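Local coordinates for putative activator of HSP90 (Plasmodium falciparum, PDB 3N72), which probably binds the chaperone Hsp90 and activates its ATPase, as members of the AHA1 family do, and is represented here by its N-terminal domain, at residues D127-L130 with K131-K135; N121-F124 with I125-S128. One frame throughout, in Å; residues are numbered along the deposited sequence. Where two conformers were deposited one is given.

Contact 1. Residues D127-L130 with K131-K135; sequences DSIL and KKEGK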
ATOM      1  N   ASP B 127     -24.009  41.884   3.380  1.00 24.78           N
ATOM      2  CA  ASP B 127     -24.521  42.437   2.123  1.00 25.42           C
ATOM      3  C   ASP B 127     -23.415  42.810   1.151  1.00 24.54           C
ATOM      4  O   ASP B 127     -23.529  42.539  -0.040  1.00 25.32           O
ATOM      5  CB  ASP B 127     -25.397  43.667   2.382  1.00 26.48           C
ATOM      6  CG  ASP B 127     -26.739  43.318   2.979  1.00 29.43           C
ATOM      7  OD1 ASP B 127     -27.214  42.159   2.833  1.00 33.09           O
ATOM      8  OD2 ASP B 127     -27.337  44.230   3.583  1.00 32.49           O
ATOM      9  N   SER B 128     -22.348  43.423   1.649  1.00 23.31           N
ATOM     10  CA  SER B 128     -21.333  43.981   0.753  1.00 22.75           C
ATOM     11  C   SER B 128     -20.350  42.956   0.225  1.00 21.97           C
ATOM     12  O   SER B 128     -19.838  43.117  -0.876  1.00 21.89           O
ATOM     13  CB  SER B 128     -20.560  45.133   1.393  1.00 22.63           C
ATOM     14  OG  SER B 128     -19.853  44.721   2.539  1.00 23.65           O
ATOM     15  N   ILE B 129     -20.096  41.908   1.003  1.00 21.83           N
ATOM     16  CA  ILE B 129     -19.043  40.951   0.658  1.00 21.21           C
ATOM     17  C   ILE B 129     -19.564  39.517   0.577  1.00 21.03           C
ATOM     18  O   ILE B 129     -19.288  38.810  -0.402  1.00 20.55           O
ATOM     19  CB  ILE B 129     -17.869  41.009   1.671  1.00 20.90           C
ATOM     20  CG1 ILE B 129     -17.244  42.402   1.697  1.00 21.43           C
ATOM     21  CG2 ILE B 129     -16.748  39.981   1.333  1.00 22.31           C
ATOM     22  CD1 ILE B 129     -16.263  42.550   2.816  1.00 19.48           C
ATOM     23  N   LEU B 130     -20.300  39.081   1.597  1.00 20.98           N
ATOM     24  CA  LEU B 130     -20.537  37.632   1.771  1.00 21.57           C
ATOM     25  C   LEU B 130     -21.560  37.028   0.818  1.00 22.55           C
ATOM     26  O   LEU B 130     -21.326  35.947   0.249  1.00 21.19           O
ATOM     27  CB  LEU B 130     -20.897  37.280   3.224  1.00 21.82           C
ATOM     28  CG  LEU B 130     -19.814  37.462   4.286  1.00 21.81           C
ATOM     29  CD1 LEU B 130     -20.442  37.330   5.633  1.00 23.75           C
ATOM     30  CD2 LEU B 130     -18.693  36.422   4.142  1.00 24.23           C
ATOM     31  N   LYS B 131     -22.686  37.713   0.651  1.00 24.18           N
ATOM     32  CA  LYS B 131     -23.828  37.139  -0.060  1.00 25.56           C
ATOM     33  C   LYS B 131     -23.534  36.831  -1.521  1.00 25.93           C
ATOM     34  O   LYS B 131     -24.179  35.971  -2.106  1.00 27.07           O
ATOM     35  CB  LYS B 131     -25.082  38.018   0.079  1.00 26.54           C
ATOM     36  CG  LYS B 131     -25.114  39.290  -0.743  1.00 27.75           C
ATOM     37  CD  LYS B 131     -26.423  40.061  -0.451  1.00 31.31           C
ATOM     38  CE  LYS B 131     -26.511  41.389  -1.172  1.00 32.08           C
ATOM     39  NZ  LYS B 131     -27.803  42.055  -0.863  1.00 34.26           N
ATOM     40  N   LYS B 132     -22.566  37.530  -2.110  1.00 25.66           N
ATOM     41  CA  LYS B 132     -22.206  37.245  -3.488  1.00 25.39           C
ATOM     42  C   LYS B 132     -20.739  36.802  -3.614  1.00 23.90           C
ATOM     43  O   LYS B 132     -20.476  35.633  -3.913  1.00 23.75           O
ATOM     44  CB  LYS B 132     -22.578  38.413  -4.423  1.00 25.82           C
ATOM     45  CG  LYS B 132     -22.480  38.073  -5.908  1.00 28.73           C
ATOM     46  CD  LYS B 132     -22.759  39.300  -6.805  1.00 32.84           C
ATOM     47  CE  LYS B 132     -22.756  38.934  -8.293  1.00 34.80           C
ATOM     48  NZ  LYS B 132     -21.452  38.347  -8.732  1.00 35.78           N
ATOM     49  N   GLU B 133     -19.791  37.714  -3.380  1.00 22.63           N
ATOM     50  CA  GLU B 133     -18.352  37.399  -3.519  1.00 21.62           C
ATOM     51  C   GLU B 133     -17.893  36.276  -2.578  1.00 19.93           C
ATOM     52  O   GLU B 133     -17.132  35.384  -2.981  1.00 20.45           O
ATOM     53  CB  GLU B 133     -17.467  38.633  -3.304  1.00 21.00           C
ATOM     54  CG  GLU B 133     -15.972  38.320  -3.403  1.00 23.28           C
ATOM     55  CD  GLU B 133     -15.071  39.519  -3.168  1.00 26.34           C
ATOM     56  OE1 GLU B 133     -15.576  40.583  -2.726  1.00 27.75           O
ATOM     57  OE2 GLU B 133     -13.851  39.383  -3.427  1.00 27.57           O
ATOM     58  N   GLY B 134     -18.333  36.329  -1.326  1.00 18.82           N
ATOM     59  CA  GLY B 134     -17.959  35.288  -0.357  1.00 17.59           C
ATOM     60  C   GLY B 134     -18.329  33.890  -0.816  1.00 17.80           C
ATOM     61  O   GLY B 134     -17.517  32.943  -0.730  1.00 16.12           O
ATOM     62  N   LYS B 135     -19.567  33.761  -1.280  1.00 17.45           N
ATOM     63  CA  LYS B 135     -20.071  32.503  -1.811  1.00 18.23           C
ATOM     64  C   LYS B 135     -19.261  32.103  -3.048  1.00 18.61           C
ATOM     65  O   LYS B 135     -18.866  30.943  -3.199  1.00 19.03           O
ATOM     66  CB  LYS B 135     -21.566  32.623  -2.134  1.00 18.16           C
ATOM     67  CG  LYS B 135     -22.439  32.684  -0.903  1.00 17.39           C
ATOM     68  CD  LYS B 135     -23.923  32.601  -1.219  1.00 17.51           C
ATOM     69  CE  LYS B 135     -24.755  32.923   0.041  1.00 17.36           C
ATOM     70  NZ  LYS B 135     -26.188  32.515  -0.086  1.00 19.62           N
TER
HETATM   71  O   HOH W   1     -22.154  40.535  -1.717  1.00 41.73           O
HETATM   72  O   HOH W   2     -20.022  40.622  -3.190  1.00 26.92           O
HETATM   73  O   HOH W   3     -17.724  41.938  -2.739  1.00 39.13           O
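With chi1 at 75°, CG of Lys131 sits between its own backbone N and carbonyl carbon, and the extended chain beyond it is thereby turned back over Asp127. Its CE passes 3.4 Å from Asp127 O, and its NZ ends 3.7 Å from Asp127 OD1, a long salt bridge between side chains that cross obliquely; the stronger partner of the carboxylate is Arg123. On the backbone the usual four-residue step gives way to a five-residue one. Gly134 N bonds to Ile129 O at 2.8 Å, and Lys135 N to Leu130 O at 3.2 Å with a less straight N-H...O angle of 141°. Glu133 N, although near Ile129 O, is poorly angled for it and donates instead to a water at 2.9 Å. That water may also bond weakly to Ser128 O, while a second lies within reach of both Ser128 O and Glu133 OE1, whose salt bridge is with Lys41, and may bridge them. A third joins Asp127 O to Lys132 N, weakly at the latter. Ile129 and Leu130 face strand 44-62, their side chains touching Ile46. The arrangement is that of pi-type turns at a kink in helix 120-142, where Lys132 N and Glu133 N bond to water and not to the preceding turn.

Contact 2. Residues N121-F124 with I125-S128; sequences NLRF and IYDS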
ATOM      1  N   ASN B 121     -23.028  46.465  11.749  1.00 26.11           N
ATOM      2  CA  ASN B 121     -21.725  46.041  11.191  1.00 26.76           C
ATOM      3  C   ASN B 121     -21.750  44.716  10.417  1.00 25.80           C
ATOM      4  O   ASN B 121     -21.185  44.619   9.332  1.00 25.86           O
ATOM      5  CB  ASN B 121     -20.660  45.975  12.278  1.00 28.25           C
ATOM      6  CG  ASN B 121     -20.279  47.335  12.801  1.00 30.75           C
ATOM      7  OD1 ASN B 121     -20.786  48.362  12.346  1.00 34.47           O
ATOM      8  ND2 ASN B 121     -19.368  47.357  13.777  1.00 35.44           N
ATOM      9  N   LEU B 122     -22.394  43.701  10.979  1.00 24.38           N
ATOM     10  CA  LEU B 122     -22.485  42.406  10.304  1.00 22.71           C
ATOM     11  C   LEU B 122     -23.387  42.430   9.090  1.00 23.02           C
ATOM     12  O   LEU B 122     -23.116  41.742   8.097  1.00 22.89           O
ATOM     13  CB  LEU B 122     -22.932  41.322  11.266  1.00 22.32           C
ATOM     14  CG  LEU B 122     -22.000  40.952  12.403  1.00 20.50           C
ATOM     15  CD1 LEU B 122     -22.619  39.785  13.201  1.00 17.66           C
ATOM     16  CD2 LEU B 122     -20.641  40.579  11.860  1.00 19.71           C
ATOM     17  N   ARG B 123     -24.459  43.221   9.147  0.50 22.58           N
ATOM     18  CA  ARG B 123     -25.323  43.354   7.983  0.50 22.48           C
ATOM     19  C   ARG B 123     -24.528  43.933   6.819  0.50 22.05           C
ATOM     20  O   ARG B 123     -24.639  43.453   5.687  0.50 21.65           O
ATOM     21  CB  ARG B 123     -26.546  44.223   8.279  0.50 22.84           C
ATOM     22  CG  ARG B 123     -27.451  44.406   7.073  0.50 24.97           C
ATOM     23  CD  ARG B 123     -27.950  43.063   6.566  0.50 27.89           C
ATOM     24  NE  ARG B 123     -28.902  43.200   5.463  0.50 29.82           N
ATOM     25  CZ  ARG B 123     -29.513  42.174   4.878  0.50 31.40           C
ATOM     26  NH1 ARG B 123     -29.261  40.937   5.284  0.50 31.29           N
ATOM     27  NH2 ARG B 123     -30.362  42.380   3.878  0.50 31.97           N
ATOM     28  N   PHE B 124     -23.720  44.956   7.099  1.00 22.00           N
ATOM     29  CA  PHE B 124     -22.905  45.575   6.058  1.00 21.82           C
ATOM     30  C   PHE B 124     -21.933  44.559   5.445  1.00 21.78           C
ATOM     31  O   PHE B 124     -21.832  44.467   4.230  1.00 21.44           O
ATOM     32  CB  PHE B 124     -22.128  46.783   6.584  1.00 21.80           C
ATOM     33  CG  PHE B 124     -21.087  47.285   5.619  1.00 24.43           C
ATOM     34  CD1 PHE B 124     -21.458  47.932   4.436  1.00 27.66           C
ATOM     35  CD2 PHE B 124     -19.734  47.093   5.875  1.00 26.16           C
ATOM     36  CE1 PHE B 124     -20.483  48.384   3.523  1.00 26.60           C
ATOM     37  CE2 PHE B 124     -18.768  47.550   4.977  1.00 27.44           C
ATOM     38  CZ  PHE B 124     -19.150  48.194   3.798  1.00 28.17           C
ATOM     39  N   ILE B 125     -21.247  43.798   6.297  1.00 21.98           N
ATOM     40  CA  ILE B 125     -20.293  42.775   5.831  1.00 21.62           C
ATOM     41  C   ILE B 125     -21.004  41.725   5.002  1.00 22.01           C
ATOM     42  O   ILE B 125     -20.552  41.394   3.914  1.00 21.16           O
ATOM     43  CB  ILE B 125     -19.526  42.085   6.985  1.00 22.01           C
ATOM     44  CG1 ILE B 125     -18.591  43.099   7.653  1.00 22.45           C
ATOM     45  CG2 ILE B 125     -18.713  40.875   6.443  1.00 21.14           C
ATOM     46  CD1 ILE B 125     -17.975  42.616   8.927  1.00 23.35           C
ATOM     47  N   TYR B 126     -22.117  41.207   5.514  1.00 22.59           N
ATOM     48  CA  TYR B 126     -22.897  40.212   4.772  1.00 23.57           C
ATOM     49  C   TYR B 126     -23.341  40.728   3.407  1.00 24.55           C
ATOM     50  O   TYR B 126     -23.091  40.081   2.399  1.00 25.01           O
ATOM     51  CB  TYR B 126     -24.108  39.726   5.573  1.00 23.34           C
ATOM     52  CG  TYR B 126     -24.965  38.730   4.822  1.00 25.13           C
ATOM     53  CD1 TYR B 126     -24.693  37.350   4.892  1.00 26.48           C
ATOM     54  CD2 TYR B 126     -26.028  39.150   4.026  1.00 26.12           C
ATOM     55  CE1 TYR B 126     -25.457  36.446   4.197  1.00 27.17           C
ATOM     56  CE2 TYR B 126     -26.804  38.234   3.320  1.00 27.96           C
ATOM     57  CZ  TYR B 126     -26.515  36.887   3.415  1.00 28.42           C
ATOM     58  OH  TYR B 126     -27.281  35.983   2.721  1.00 29.94           O
ATOM     59  N   ASP B 127     -24.009  41.884   3.380  1.00 24.78           N
ATOM     60  CA  ASP B 127     -24.521  42.437   2.123  1.00 25.42           C
ATOM     61  C   ASP B 127     -23.415  42.810   1.151  1.00 24.54           C
ATOM     62  O   ASP B 127     -23.529  42.539  -0.040  1.00 25.32           O
ATOM     63  CB  ASP B 127     -25.397  43.667   2.382  1.00 26.48           C
ATOM     64  CG  ASP B 127     -26.739  43.318   2.979  1.00 29.43           C
ATOM     65  OD1 ASP B 127     -27.214  42.159   2.833  1.00 33.09           O
ATOM     66  OD2 ASP B 127     -27.337  44.230   3.583  1.00 32.49           O
ATOM     67  N   SER B 128     -22.348  43.423   1.649  1.00 23.31           N
ATOM     68  CA  SER B 128     -21.333  43.981   0.753  1.00 22.75           C
ATOM     69  C   SER B 128     -20.350  42.956   0.225  1.00 21.97           C
ATOM     70  O   SER B 128     -19.838  43.117  -0.876  1.00 21.89           O
ATOM     71  CB  SER B 128     -20.560  45.133   1.393  1.00 22.63           C
ATOM     72  OG  SER B 128     -19.853  44.721   2.539  1.00 23.65           O
TER
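Ser128 lies over one face of the Phe124 ring, with its OG 3.7 Å above the plane near the centre and its CB making a CH-pi contact 4.2 Å from the ring centroid, 24° off the normal. Ser128 OG also donates to Phe124 O at 2.6 Å, from above the carbonyl plane, whereas Ser128 N reaches this oxygen from the opposite face at 2.8 Å. Two bonds grip one carbonyl, and the one from OG holds the rotation of the serine side chain. One residue earlier in each segment, Arg123 meets Asp127: in the conformer described, one of two, Arg123 bends at chi2 (59°), which brings a face of its guanidinium against the Asp127 carboxylate. The salt bridge runs from Arg123 NE to Asp127 OD2 at 2.7 Å, but the two planes stand 78° apart and Asp127 OD1 lies 3.1 Å above the guanidinium centre, so the pair is not coplanar. In this conformer Arg123 NH1 comes within 3.9 Å of Tyr126 CD2, the guanidinium and ring planes being nearly parallel; Tyr126 also forms a cation-pi contact with Arg115. Away from these polar groups, Leu122 and Ile125 pack helix 120-142 against Trp78 and Tyr80 of strand 65-82, and Ile125 additionally touches Leu44 and Ile46 of strand 44-62.

How the contacts relate
Both contacts belong to helix 120-142, which follows strand 112-115 and packs on the antiparallel sheet. Contact 2 comes first along the chain, contact 1 directly after it, and they share Asp127 and Ser128; their centres are about 8 Å apart. Probable hydrogen bonds from Leu130 N to Ile125 O (3.3 Å) and from Lys131 N to Tyr126 O (3.0 Å) cross the junction with a five-residue step, so the regular four-residue bonding of contact 2 changes over to the wider spacing of contact 1. Ile125 also touches Leu130, and both meet Ile46, giving the two contacts a continuous apolar side against the sheet of this N-terminal domain.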